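Local coordinates for protein glucosamine kinase (Streptacidiphilus jiangxiensis, PDB 6HWJ) that catalyses the magnesium- and ATP-dependent phosphorylation of D-glucosamine to D-glucosamine 6-phosphate, and to a lesser extent acts on glucose, at residues V124-G127 with V131-W134; V99-T104 with R151-A156; R332-L337 with D395-P400; W197-V202 with D347-V352; A247-R252 with A290-I295. All blocks are in the same frame, centred on the assembly; numbering follows the deposited sequence.

Contact 1 (V124-G127 with V131-W134)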
# COMPACT_ATOMS: atom_id res chain seq x y z
N VAL A 124 -0.68 -7.43 15.91
CA VAL A 124 -0.92 -8.45 16.92
C VAL A 124 -1.76 -9.55 16.28
O VAL A 124 -2.86 -9.28 15.77
CB VAL A 124 -1.64 -7.87 18.14
CG1 VAL A 124 -1.85 -8.97 19.20
CG2 VAL A 124 -0.83 -6.72 18.73
N ILE A 125 -1.26 -10.77 16.32
CA ILE A 125 -2.01 -11.93 15.84
C ILE A 125 -2.95 -12.41 16.94
O ILE A 125 -2.53 -12.61 18.09
CB ILE A 125 -1.05 -13.06 15.40
CG1 ILE A 125 -0.11 -12.56 14.31
CG2 ILE A 125 -1.85 -14.25 14.90
CD1 ILE A 125 0.99 -13.55 13.95
N VAL A 126 -4.22 -12.56 16.60
CA VAL A 126 -5.22 -12.99 17.57
C VAL A 126 -5.83 -14.31 17.10
O VAL A 126 -6.15 -14.47 15.92
CB VAL A 126 -6.31 -11.91 17.78
CG1 VAL A 126 -7.18 -12.26 18.98
CG2 VAL A 126 -5.67 -10.57 17.99
N GLY A 127 -5.97 -15.25 18.04
CA GLY A 127 -6.50 -16.56 17.72
C GLY A 127 -5.72 -17.33 16.67
O GLY A 127 -6.25 -18.30 16.10
N VAL A 131 -5.28 -10.72 12.31
CA VAL A 131 -4.20 -9.76 12.56
C VAL A 131 -4.84 -8.41 12.86
O VAL A 131 -5.59 -7.87 12.02
CB VAL A 131 -3.24 -9.63 11.37
CG1 VAL A 131 -2.11 -8.68 11.73
CG2 VAL A 131 -2.73 -10.99 10.96
N VAL A 132 -4.56 -7.88 14.03
CA VAL A 132 -4.98 -6.55 14.43
C VAL A 132 -3.79 -5.62 14.20
O VAL A 132 -2.69 -5.86 14.73
CB VAL A 132 -5.41 -6.50 15.90
CG1 VAL A 132 -5.71 -5.04 16.31
CG2 VAL A 132 -6.60 -7.40 16.14
N LYS A 133 -4.01 -4.57 13.44
CA LYS A 133 -2.97 -3.59 13.13
C LYS A 133 -3.45 -2.26 13.70
O LYS A 133 -4.45 -1.71 13.22
CB LYS A 133 -2.75 -3.48 11.62
CG LYS A 133 -1.67 -2.48 11.23
CD LYS A 133 -1.45 -2.50 9.72
CE LYS A 133 -0.32 -1.56 9.30
NZ LYS A 133 -0.19 -1.46 7.82
N TRP A 134 -2.74 -1.78 14.73
CA TRP A 134 -3.02 -0.48 15.30
C TRP A 134 -2.33 0.61 14.49
O TRP A 134 -1.13 0.53 14.23
CB TRP A 134 -2.50 -0.39 16.74
CG TRP A 134 -3.05 -1.39 17.69
CD1 TRP A 134 -2.40 -2.50 18.17
CD2 TRP A 134 -4.35 -1.40 18.26
NE1 TRP A 134 -3.23 -3.18 19.03
CE2 TRP A 134 -4.43 -2.53 19.10
CE3 TRP A 134 -5.45 -0.55 18.17
CZ2 TRP A 134 -5.57 -2.85 19.82
CZ3 TRP A 134 -6.59 -0.86 18.88
CH2 TRP A 134 -6.64 -2.00 19.70
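The carbonyl oxygen of V124 is approached by two groups of the facing strand. The N-H of V132 makes the stronger contact, with V132 N 2.8 Å from V124 O and an angle of 172° at the hydrogen, so the bond is nearly straight although the donor is tilted from the carbonyl plane. A weaker CA-H...O contact joins V131 CA to the same V124 O at 3.5 Å. The return bond runs from V124 N to V132 O, also 2.8 Å, and lies in the carbonyl plane of the acceptor. Together the two bonds make V124 and V132 a hydrogen-bonded antiparallel pair. I125 and V131 form the adjacent non-hydrogen-bonded pair, their CA atoms 4.5 Å apart.

These are the two arms of a beta hairpin inside a six-stranded antiparallel sheet. One face carries V124, V126 and V132, beta-branched residues that suit extended backbone and pack against helix 79-88. On the other face I125 and V131 touch Y187, an inferred ATP-site residue, and K133 of the same site is nearby.

V132 uses its two methyls differently. With chi1 at 174°, CG1 stands anti to the backbone N and lies over one face of the W134 indole, offset toward the rim, while V132 CG2 meets V126 CG2 at 3.8 Å, the two side chains running at a slant to each other. The same indole receives V124 at its edge, where V124 CG2 comes within 4.3 Å of W134 NE1, near the ring plane.

Contact 2 (V99-T104 with R151-A156); sequences VLEAFT and RIAALA
E101 near the end of strand 98-102 and F103 just beyond it meet A153 and A156 of helix 148-157. The strand is an outermost one of the six-stranded antiparallel sheet, and the helix comes in the chain between two strands of that sheet, a placement consistent with helix C of protein-kinase-like folds.

Most of the contact falls to one flank of the phenyl ring, CD1-CE1-CZ. F103 CE1 lies 3.9 Å from A156 CB, and F103 CD1 is almost as near to the same methyl, at 4.0 Å. One helical turn earlier, F103 CZ reaches A153, 4.2 Å from A153 CA and 4.3 Å from A153 CB. The two alanines meet the ring obliquely. Three residues apart, they stand on the same side of the helix, and their small side chains let the aromatic ring come close to the helix backbone.

E101 adds a looser touch beside the ring. Its chain is extended, with CG anti to the backbone N (chi1 -175°), which carries the carboxylate out toward the helix until E101 OE1 stands 4.0 Å from A153 CB. A charged end suits this partly exposed margin, where it flanks the apolar patch without being buried in it.

The second shell aligns both partners. Strand 166-172 pairs through its backbone with E101 and F103, and its P166 touches F103, I152 and A156, so one proline packs against ring and helix alike. Across the helix L155 sinks against helix 212-234, and R151 anchors the helix by donating from its NE to the carbonyl O of V297.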
# COMPACT_ATOMS: atom_id res chain seq x y z
N VAL A 99 -16.41 4.84 14.59
CA VAL A 99 -17.18 3.93 13.76
C VAL A 99 -16.49 2.58 13.82
O VAL A 99 -15.32 2.46 13.45
CB VAL A 99 -17.28 4.44 12.31
CG1 VAL A 99 -17.89 3.36 11.41
CG2 VAL A 99 -18.13 5.69 12.26
N LEU A 100 -17.21 1.57 14.30
CA LEU A 100 -16.76 0.18 14.34
C LEU A 100 -17.53 -0.56 13.25
O LEU A 100 -18.74 -0.72 13.35
CB LEU A 100 -17.03 -0.45 15.69
CG LEU A 100 -15.87 -0.75 16.64
CD1 LEU A 100 -16.40 -1.51 17.86
CD2 LEU A 100 -14.78 -1.55 15.96
N GLU A 101 -16.83 -0.99 12.20
CA GLU A 101 -17.48 -1.72 11.11
C GLU A 101 -17.00 -3.17 11.15
O GLU A 101 -15.81 -3.45 11.02
CB GLU A 101 -17.17 -1.09 9.76
CG GLU A 101 -17.93 -1.74 8.60
CD GLU A 101 -17.88 -0.91 7.32
OE1 GLU A 101 -17.08 0.04 7.24
OE2 GLU A 101 -18.65 -1.23 6.39
N ALA A 102 -17.95 -4.09 11.33
CA ALA A 102 -17.67 -5.52 11.33
C ALA A 102 -18.08 -6.13 10.00
O ALA A 102 -19.05 -5.69 9.37
CB ALA A 102 -18.40 -6.21 12.47
N PHE A 103 -17.35 -7.14 9.56
CA PHE A 103 -17.65 -7.86 8.34
C PHE A 103 -17.89 -9.33 8.65
O PHE A 103 -17.49 -9.84 9.70
CB PHE A 103 -16.52 -7.71 7.31
CG PHE A 103 -16.19 -6.28 6.99
CD1 PHE A 103 -16.89 -5.60 6.00
CD2 PHE A 103 -15.21 -5.61 7.70
CE1 PHE A 103 -16.59 -4.28 5.71
CE2 PHE A 103 -14.92 -4.28 7.42
CZ PHE A 103 -15.61 -3.62 6.42
N THR A 104 -18.56 -10.01 7.71
CA THR A 104 -18.86 -11.43 7.87
C THR A 104 -17.56 -12.21 8.02
O THR A 104 -16.61 -12.02 7.26
CB THR A 104 -19.65 -11.93 6.68
OG1 THR A 104 -20.93 -11.27 6.65
CG2 THR A 104 -19.87 -13.44 6.77
N ARG A 151 -10.36 2.01 1.48
CA ARG A 151 -10.07 1.04 0.43
C ARG A 151 -10.60 -0.34 0.79
O ARG A 151 -11.30 -0.98 -0.00
CB ARG A 151 -8.57 0.98 0.16
CG ARG A 151 -7.96 2.31 -0.29
CD ARG A 151 -8.40 2.75 -1.66
NE ARG A 151 -7.88 4.09 -1.96
CZ ARG A 151 -8.41 5.22 -1.50
NH1 ARG A 151 -9.49 5.21 -0.74
NH2 ARG A 151 -7.87 6.37 -1.81
N ILE A 152 -10.27 -0.82 2.00
CA ILE A 152 -10.67 -2.17 2.39
C ILE A 152 -12.19 -2.28 2.44
O ILE A 152 -12.77 -3.25 1.95
CB ILE A 152 -10.02 -2.54 3.75
CG1 ILE A 152 -8.50 -2.68 3.57
CG2 ILE A 152 -10.61 -3.85 4.26
CD1 ILE A 152 -7.71 -2.77 4.86
N ALA A 153 -12.85 -1.29 3.05
CA ALA A 153 -14.31 -1.32 3.11
C ALA A 153 -14.94 -1.30 1.72
O ALA A 153 -15.88 -2.05 1.44
CB ALA A 153 -14.83 -0.15 3.96
N ALA A 154 -14.44 -0.45 0.83
CA ALA A 154 -14.99 -0.40 -0.52
C ALA A 154 -14.84 -1.74 -1.22
O ALA A 154 -15.75 -2.21 -1.91
CB ALA A 154 -14.31 0.71 -1.33
N LEU A 155 -13.68 -2.38 -1.06
CA LEU A 155 -13.45 -3.67 -1.69
C LEU A 155 -14.41 -4.73 -1.13
O LEU A 155 -15.05 -5.46 -1.89
CB LEU A 155 -11.99 -4.09 -1.47
CG LEU A 155 -10.98 -3.20 -2.22
CD1 LEU A 155 -9.56 -3.43 -1.73
CD2 LEU A 155 -11.08 -3.47 -3.71
N ALA A 156 -14.51 -4.83 0.19
CA ALA A 156 -15.42 -5.79 0.80
C ALA A 156 -16.86 -5.56 0.33
O ALA A 156 -17.55 -6.50 -0.07
CB ALA A 156 -15.33 -5.70 2.33

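Contact 3 (R332-L337 with D395-P400); sequences RQPAAL and DRLLTP
L397 leads with its CB, which rests 3.9 Å from the methyl CB of A336. Beyond it CG stands beside the backbone N of L397 and anti to the carbonyl carbon, chi1 -70°, which sends the branch toward the pyrrolidine ring of P334. The far methyl makes the closest approach: L397 CD1 lies 3.5 Å from P334 CB and 3.9 Å from P334 CG. The leucine chain and the proline ring cross at about a right angle, so one methyl bears on the CB-CG side of the ring.

P334 and A336 flank the start of helix 335-356. P334 lies in a short, weakly bonded strand at about 333-334, at the edge of a three-stranded antiparallel sheet, and its carbonyl accepts the first turn's bond, with L337 N 3.0 Å from P334 O. Proline suits such a junction, since its own nitrogen has no hydrogen to offer where strand passes into helix. A336 is small enough for the backbones to draw together, its CA being 6.4 Å from the CA of L397.

On the other side, residues 395-397 make a 3-10 turn ahead of the body of helix 398-416. L398 N bonds to D395 O at 3.1 Å, and this tight turn presents L397 to the sheet and helix end while L398 packs on V339 and V340 further along helix 335-356. Charged neighbours lie outside the apolar patch, D395 in a salt bridge with R381 and R396 in one with D394. W249 of helix 243-263 touches both L397 and P334, extending the buried apolar cluster beyond the pair.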
# COMPACT_ATOMS: atom_id res chain seq x y z
N ARG A 332 -7.53 10.62 -5.01
CA ARG A 332 -7.80 9.79 -6.17
C ARG A 332 -6.75 10.00 -7.25
O ARG A 332 -6.19 11.08 -7.39
CB ARG A 332 -9.19 10.10 -6.71
CG ARG A 332 -10.29 9.76 -5.75
CD ARG A 332 -11.66 10.09 -6.32
NE ARG A 332 -12.72 9.37 -5.62
CZ ARG A 332 -14.02 9.63 -5.77
NH1 ARG A 332 -14.42 10.57 -6.59
NH2 ARG A 332 -14.91 8.93 -5.08
N GLN A 333 -6.50 8.94 -8.01
CA GLN A 333 -5.50 8.91 -9.07
C GLN A 333 -6.07 8.14 -10.26
O GLN A 333 -7.09 7.45 -10.11
CB GLN A 333 -4.22 8.23 -8.59
CG GLN A 333 -3.58 8.83 -7.31
CD GLN A 333 -2.95 10.19 -7.56
OE1 GLN A 333 -2.88 10.65 -8.69
NE2 GLN A 333 -2.49 10.84 -6.49
N PRO A 334 -5.42 8.18 -11.43
CA PRO A 334 -5.86 7.32 -12.54
C PRO A 334 -5.66 5.85 -12.20
O PRO A 334 -4.65 5.46 -11.63
CB PRO A 334 -4.96 7.73 -13.71
CG PRO A 334 -4.31 9.02 -13.27
CD PRO A 334 -4.21 8.93 -11.78
N ALA A 335 -6.63 5.02 -12.59
CA ALA A 335 -6.48 3.58 -12.46
C ALA A 335 -5.24 3.09 -13.21
O ALA A 335 -4.58 2.14 -12.76
CB ALA A 335 -7.73 2.86 -12.97
N ALA A 336 -4.90 3.74 -14.32
CA ALA A 336 -3.72 3.33 -15.06
C ALA A 336 -2.45 3.42 -14.22
O ALA A 336 -1.46 2.75 -14.54
CB ALA A 336 -3.57 4.18 -16.32
N LEU A 337 -2.45 4.22 -13.16
CA LEU A 337 -1.30 4.26 -12.27
C LEU A 337 -1.03 2.90 -11.64
O LEU A 337 0.12 2.43 -11.62
CB LEU A 337 -1.51 5.33 -11.19
CG LEU A 337 -0.39 5.40 -10.16
CD1 LEU A 337 0.89 5.96 -10.79
CD2 LEU A 337 -0.80 6.27 -8.95
N ASP A 395 -5.98 4.29 -21.34
CA ASP A 395 -4.69 3.73 -21.71
C ASP A 395 -3.79 4.72 -22.44
O ASP A 395 -2.63 4.40 -22.72
CB ASP A 395 -4.86 2.46 -22.55
CG ASP A 395 -5.71 2.68 -23.78
OD1 ASP A 395 -5.98 3.84 -24.13
OD2 ASP A 395 -6.13 1.66 -24.37
N ARG A 396 -4.28 5.92 -22.73
CA ARG A 396 -3.36 6.98 -23.16
C ARG A 396 -2.31 7.27 -22.10
O ARG A 396 -1.23 7.76 -22.44
CB ARG A 396 -4.14 8.25 -23.48
CG ARG A 396 -5.16 8.09 -24.61
CD ARG A 396 -6.01 9.33 -24.76
NE ARG A 396 -6.71 9.67 -23.52
CZ ARG A 396 -7.37 10.80 -23.32
NH1 ARG A 396 -7.42 11.72 -24.28
NH2 ARG A 396 -7.97 11.01 -22.16
N LEU A 397 -2.59 6.96 -20.84
CA LEU A 397 -1.66 7.21 -19.75
C LEU A 397 -0.58 6.16 -19.63
O LEU A 397 0.36 6.35 -18.85
CB LEU A 397 -2.42 7.31 -18.43
CG LEU A 397 -3.29 8.54 -18.24
CD1 LEU A 397 -4.28 8.33 -17.12
CD2 LEU A 397 -2.41 9.74 -17.95
N LEU A 398 -0.68 5.04 -20.36
CA LEU A 398 0.25 3.94 -20.13
C LEU A 398 1.69 4.38 -20.33
O LEU A 398 2.54 4.18 -19.46
CB LEU A 398 -0.08 2.77 -21.07
CG LEU A 398 -1.25 1.88 -20.66
CD1 LEU A 398 -1.38 0.70 -21.62
CD2 LEU A 398 -1.04 1.40 -19.23
N THR A 399 2.01 4.98 -21.48
CA THR A 399 3.41 5.30 -21.74
C THR A 399 3.95 6.36 -20.79
O THR A 399 4.99 6.13 -20.16
CB THR A 399 3.60 5.69 -23.20
OG1 THR A 399 3.12 4.63 -24.03
CG2 THR A 399 5.09 5.94 -23.50
N PRO A 400 3.33 7.54 -20.64
CA PRO A 400 3.91 8.52 -19.71
C PRO A 400 4.05 8.01 -18.29
O PRO A 400 5.08 8.26 -17.65
CB PRO A 400 2.96 9.72 -19.81
CG PRO A 400 1.72 9.22 -20.48
CD PRO A 400 2.16 8.06 -21.36

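Contact 4 (W197-V202 with D347-V352)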
# COMPACT_ATOMS: atom_id res chain seq x y z
N TRP A 197 7.47 -15.21 -4.88
CA TRP A 197 6.84 -16.22 -5.73
C TRP A 197 6.94 -15.90 -7.21
O TRP A 197 7.04 -16.83 -8.01
CB TRP A 197 5.37 -16.45 -5.35
CG TRP A 197 4.41 -15.29 -5.45
CD1 TRP A 197 3.90 -14.56 -4.42
CD2 TRP A 197 3.81 -14.76 -6.64
NE1 TRP A 197 3.04 -13.60 -4.89
CE2 TRP A 197 2.97 -13.70 -6.26
CE3 TRP A 197 3.91 -15.07 -8.00
CZ2 TRP A 197 2.24 -12.96 -7.18
CZ3 TRP A 197 3.19 -14.32 -8.91
CH2 TRP A 197 2.37 -13.28 -8.49
N ALA A 198 6.92 -14.61 -7.59
CA ALA A 198 7.03 -14.29 -9.00
C ALA A 198 8.44 -14.53 -9.51
O ALA A 198 8.63 -15.03 -10.62
CB ALA A 198 6.60 -12.84 -9.26
N VAL A 199 9.45 -14.16 -8.71
CA VAL A 199 10.83 -14.45 -9.07
C VAL A 199 11.02 -15.96 -9.20
O VAL A 199 11.71 -16.44 -10.10
CB VAL A 199 11.79 -13.85 -8.03
CG1 VAL A 199 13.19 -14.38 -8.20
CG2 VAL A 199 11.78 -12.30 -8.14
N ASP A 200 10.43 -16.74 -8.29
CA ASP A 200 10.56 -18.19 -8.38
C ASP A 200 9.90 -18.75 -9.64
O ASP A 200 10.47 -19.62 -10.32
CB ASP A 200 9.99 -18.84 -7.13
CG ASP A 200 10.28 -20.33 -7.09
OD1 ASP A 200 11.46 -20.68 -6.99
OD2 ASP A 200 9.33 -21.13 -7.18
N ASP A 201 8.69 -18.29 -9.97
CA ASP A 201 8.04 -18.72 -11.21
C ASP A 201 8.95 -18.52 -12.42
O ASP A 201 9.18 -19.45 -13.21
CB ASP A 201 6.75 -17.94 -11.44
CG ASP A 201 5.61 -18.39 -10.57
OD1 ASP A 201 5.75 -19.40 -9.85
OD2 ASP A 201 4.55 -17.72 -10.62
N VAL A 202 9.46 -17.30 -12.60
CA VAL A 202 10.23 -16.97 -13.80
C VAL A 202 11.55 -17.70 -13.81
O VAL A 202 12.04 -18.10 -14.87
CB VAL A 202 10.39 -15.43 -13.88
CG1 VAL A 202 11.30 -15.03 -15.02
CG2 VAL A 202 9.02 -14.79 -14.03
N ASP A 347 7.97 -6.56 -15.31
CA ASP A 347 9.21 -6.38 -16.06
C ASP A 347 10.42 -6.51 -15.13
O ASP A 347 11.38 -7.23 -15.43
CB ASP A 347 9.18 -5.00 -16.73
CG ASP A 347 10.34 -4.77 -17.66
OD1 ASP A 347 11.49 -4.97 -17.25
OD2 ASP A 347 10.09 -4.38 -18.81
N HIS A 348 10.37 -5.84 -13.99
CA HIS A 348 11.51 -5.83 -13.06
C HIS A 348 11.79 -7.23 -12.48
O HIS A 348 12.96 -7.57 -12.24
CB HIS A 348 11.25 -4.83 -11.95
CG HIS A 348 11.02 -3.44 -12.45
ND1 HIS A 348 10.47 -2.44 -11.67
CD2 HIS A 348 11.24 -2.89 -13.66
CE1 HIS A 348 10.38 -1.33 -12.39
NE2 HIS A 348 10.86 -1.57 -13.59
N VAL A 349 10.75 -8.01 -12.24
CA VAL A 349 10.92 -9.39 -11.81
C VAL A 349 11.79 -10.14 -12.81
O VAL A 349 12.72 -10.85 -12.44
CB VAL A 349 9.56 -10.09 -11.64
CG1 VAL A 349 9.74 -11.60 -11.49
CG2 VAL A 349 8.85 -9.54 -10.41
N GLY A 350 11.49 -9.97 -14.09
CA GLY A 350 12.29 -10.60 -15.12
C GLY A 350 13.72 -10.12 -15.11
O GLY A 350 14.65 -10.92 -15.27
N ARG A 351 13.93 -8.81 -14.92
CA ARG A 351 15.29 -8.29 -14.90
C ARG A 351 16.06 -8.89 -13.73
O ARG A 351 17.25 -9.21 -13.87
CB ARG A 351 15.29 -6.76 -14.80
CG ARG A 351 14.47 -6.06 -15.88
CD ARG A 351 14.91 -6.41 -17.27
NE ARG A 351 13.96 -5.86 -18.26
CZ ARG A 351 14.05 -6.06 -19.57
NH1 ARG A 351 15.06 -6.79 -20.07
NH2 ARG A 351 13.14 -5.55 -20.37
N VAL A 352 15.42 -9.00 -12.57
CA VAL A 352 16.09 -9.51 -11.37
C VAL A 352 16.47 -10.98 -11.56
O VAL A 352 17.57 -11.40 -11.16
CB VAL A 352 15.18 -9.31 -10.15
CG1 VAL A 352 15.68 -10.14 -8.95
CG2 VAL A 352 15.09 -7.82 -9.79
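Two helices of the predominantly helical part of the kinase cross here, helix 194-207 and helix 335-356, the axes of segments 197-202 and 347-352 approaching to 9.2 Å at a crossing angle of -60°. V349 enters the other helix as a knob into a hole: it fits among A198, V199 and V202, with W195 completing the ring of neighbours one turn before A198.

The methyl CG1 does nearly all the touching. V349 CG1 lies 3.7 Å from A198 O and 4.0 Å from A198 CB, so it sits against backbone as well as side chain. The same CG1 is 4.0 Å from V199 CG2 and 4.1 Å from V202 CG2, and the valines cross obliquely. It is directed there by chi1 of V349, 168°, which sets CG1 anti to the backbone N. Alanine gives access to the helix backbone, and compact branched valines pack around the methyl in this buried place. Between V202 CA and G350 CA the backbones are 6.8 Å apart.

The polar residues face elsewhere. H348 bonds to E406, within the inferred specificity motif, and D201 makes a salt bridge with R308. D347, also paired with R402, meets R351 one turn on: R351 NE reaches the syn side of D347 OD1 at 2.8 Å, the oxygen close to the guanidinium plane.

Contact 5 (A247-R252 with A290-I295); sequences AAWGVR and AGTPLI
The apolar contacts centre on W249, which projects from helix 243-263 against strand 293-295, the middle strand of a small three-stranded antiparallel sheet. L294 meets the benzo edge of the indole: L294 CD2 lies in the ring plane, 3.9 Å from W249 CZ2 and equally far from W249 CH2. The two side chains run alongside one another, pointing opposite ways. A long flat side chain suits this place because it reaches from helix to strand; chi1 of -62°, with CG beside the backbone N, directs the indole that way. T292 adds a second, oblique apolar touch, T292 CG2 standing 4.1 Å from W249 CH2.

Backbone bonds steady the strand side. L294 pairs with T239 and I295 with Q333, one neighbour strand each.

The polar ends are used away from this interface. W249 NE1 donates to a bound buffer-like molecule, probably from the crystallisation liquor. T292 divides its two branches: CG2 takes the crowded position between backbone N and carbonyl carbon and faces the indole, whereas T292 OG1 hydrogen-bonds to D394 OD2.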
# COMPACT_ATOMS: atom_id res chain seq x y z
N ALA A 247 -1.23 19.19 -15.54
CA ALA A 247 -0.07 20.07 -15.59
C ALA A 247 0.85 19.82 -14.40
O ALA A 247 2.08 19.76 -14.55
CB ALA A 247 -0.52 21.53 -15.63
N ALA A 248 0.28 19.67 -13.20
CA ALA A 248 1.09 19.32 -12.03
C ALA A 248 1.81 17.99 -12.22
O ALA A 248 2.96 17.84 -11.80
CB ALA A 248 0.20 19.25 -10.78
N TRP A 249 1.13 16.99 -12.81
CA TRP A 249 1.79 15.70 -13.03
C TRP A 249 3.07 15.89 -13.85
O TRP A 249 4.12 15.33 -13.52
CB TRP A 249 0.87 14.73 -13.75
CG TRP A 249 -0.40 14.36 -13.03
CD1 TRP A 249 -0.74 14.67 -11.75
CD2 TRP A 249 -1.50 13.61 -13.56
NE1 TRP A 249 -1.99 14.17 -11.45
CE2 TRP A 249 -2.48 13.51 -12.55
CE3 TRP A 249 -1.76 13.01 -14.80
CZ2 TRP A 249 -3.68 12.86 -12.74
CZ3 TRP A 249 -2.96 12.36 -14.99
CH2 TRP A 249 -3.91 12.27 -13.96
N GLY A 250 2.98 16.67 -14.92
CA GLY A 250 4.14 16.87 -15.79
C GLY A 250 5.29 17.57 -15.10
O GLY A 250 6.45 17.20 -15.27
N VAL A 251 4.97 18.58 -14.29
CA VAL A 251 6.02 19.26 -13.53
C VAL A 251 6.72 18.28 -12.60
O VAL A 251 7.96 18.21 -12.56
CB VAL A 251 5.43 20.44 -12.74
CG1 VAL A 251 6.45 20.95 -11.72
CG2 VAL A 251 5.00 21.56 -13.69
N ARG A 252 5.94 17.51 -11.83
CA ARG A 252 6.53 16.53 -10.92
C ARG A 252 7.37 15.52 -11.68
O ARG A 252 8.49 15.18 -11.27
CB ARG A 252 5.42 15.84 -10.12
CG ARG A 252 5.82 14.53 -9.44
CD ARG A 252 6.48 14.74 -8.10
NE ARG A 252 5.51 14.93 -7.03
CZ ARG A 252 5.73 14.66 -5.74
NH1 ARG A 252 6.90 14.18 -5.35
NH2 ARG A 252 4.77 14.86 -4.85
N ALA A 290 -6.59 16.13 -19.79
CA ALA A 290 -7.55 16.69 -18.85
C ALA A 290 -8.90 16.01 -19.04
O ALA A 290 -9.34 15.77 -20.16
CB ALA A 290 -7.68 18.19 -19.05
N GLY A 291 -9.56 15.70 -17.92
CA GLY A 291 -10.81 14.98 -17.94
C GLY A 291 -10.68 13.48 -17.71
O GLY A 291 -11.70 12.82 -17.53
N THR A 292 -9.47 12.94 -17.73
CA THR A 292 -9.31 11.50 -17.52
C THR A 292 -9.78 11.14 -16.12
O THR A 292 -9.59 11.92 -15.18
CB THR A 292 -7.84 11.10 -17.73
OG1 THR A 292 -7.74 9.68 -17.82
CG2 THR A 292 -6.97 11.59 -16.58
N PRO A 293 -10.43 9.99 -15.94
CA PRO A 293 -11.09 9.69 -14.66
C PRO A 293 -10.10 9.32 -13.57
O PRO A 293 -9.21 8.49 -13.77
CB PRO A 293 -12.02 8.52 -14.99
CG PRO A 293 -11.34 7.83 -16.13
CD PRO A 293 -10.70 8.94 -16.95
N LEU A 294 -10.26 9.94 -12.40
CA LEU A 294 -9.54 9.55 -11.19
C LEU A 294 -10.48 8.80 -10.25
O LEU A 294 -11.64 9.22 -10.07
CB LEU A 294 -8.96 10.77 -10.48
CG LEU A 294 -8.25 11.80 -11.37
CD1 LEU A 294 -7.85 13.04 -10.56
CD2 LEU A 294 -7.06 11.15 -12.04
N ILE A 295 -9.98 7.72 -9.66
CA ILE A 295 -10.74 6.88 -8.73
C ILE A 295 -9.88 6.61 -7.50
O ILE A 295 -8.68 6.90 -7.47
CB ILE A 295 -11.18 5.54 -9.36
CG1 ILE A 295 -9.98 4.73 -9.82
CG2 ILE A 295 -12.15 5.78 -10.54
CD1 ILE A 295 -10.30 3.26 -10.09

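Contacts 1, 3, 4 and 5 are buried, while contact 2 lies at the surface and alone brings a carboxylate to an apolar interface. Contact 1 depends on backbone bonds between neighbouring strands; the others rest on side-chain packing, in contact 4 partly against backbone. Contacts 1 and 2 reach the same six-stranded sheet, the first inside it and the second at its border with a helix. Contacts 3 and 5 touch directly, sharing the three-stranded sheet through neighbouring strands 333-334 and 293-295. Contact 4 engages helix 335-356 well beyond its start, which contact 3 uses, and relies on valine and alanine.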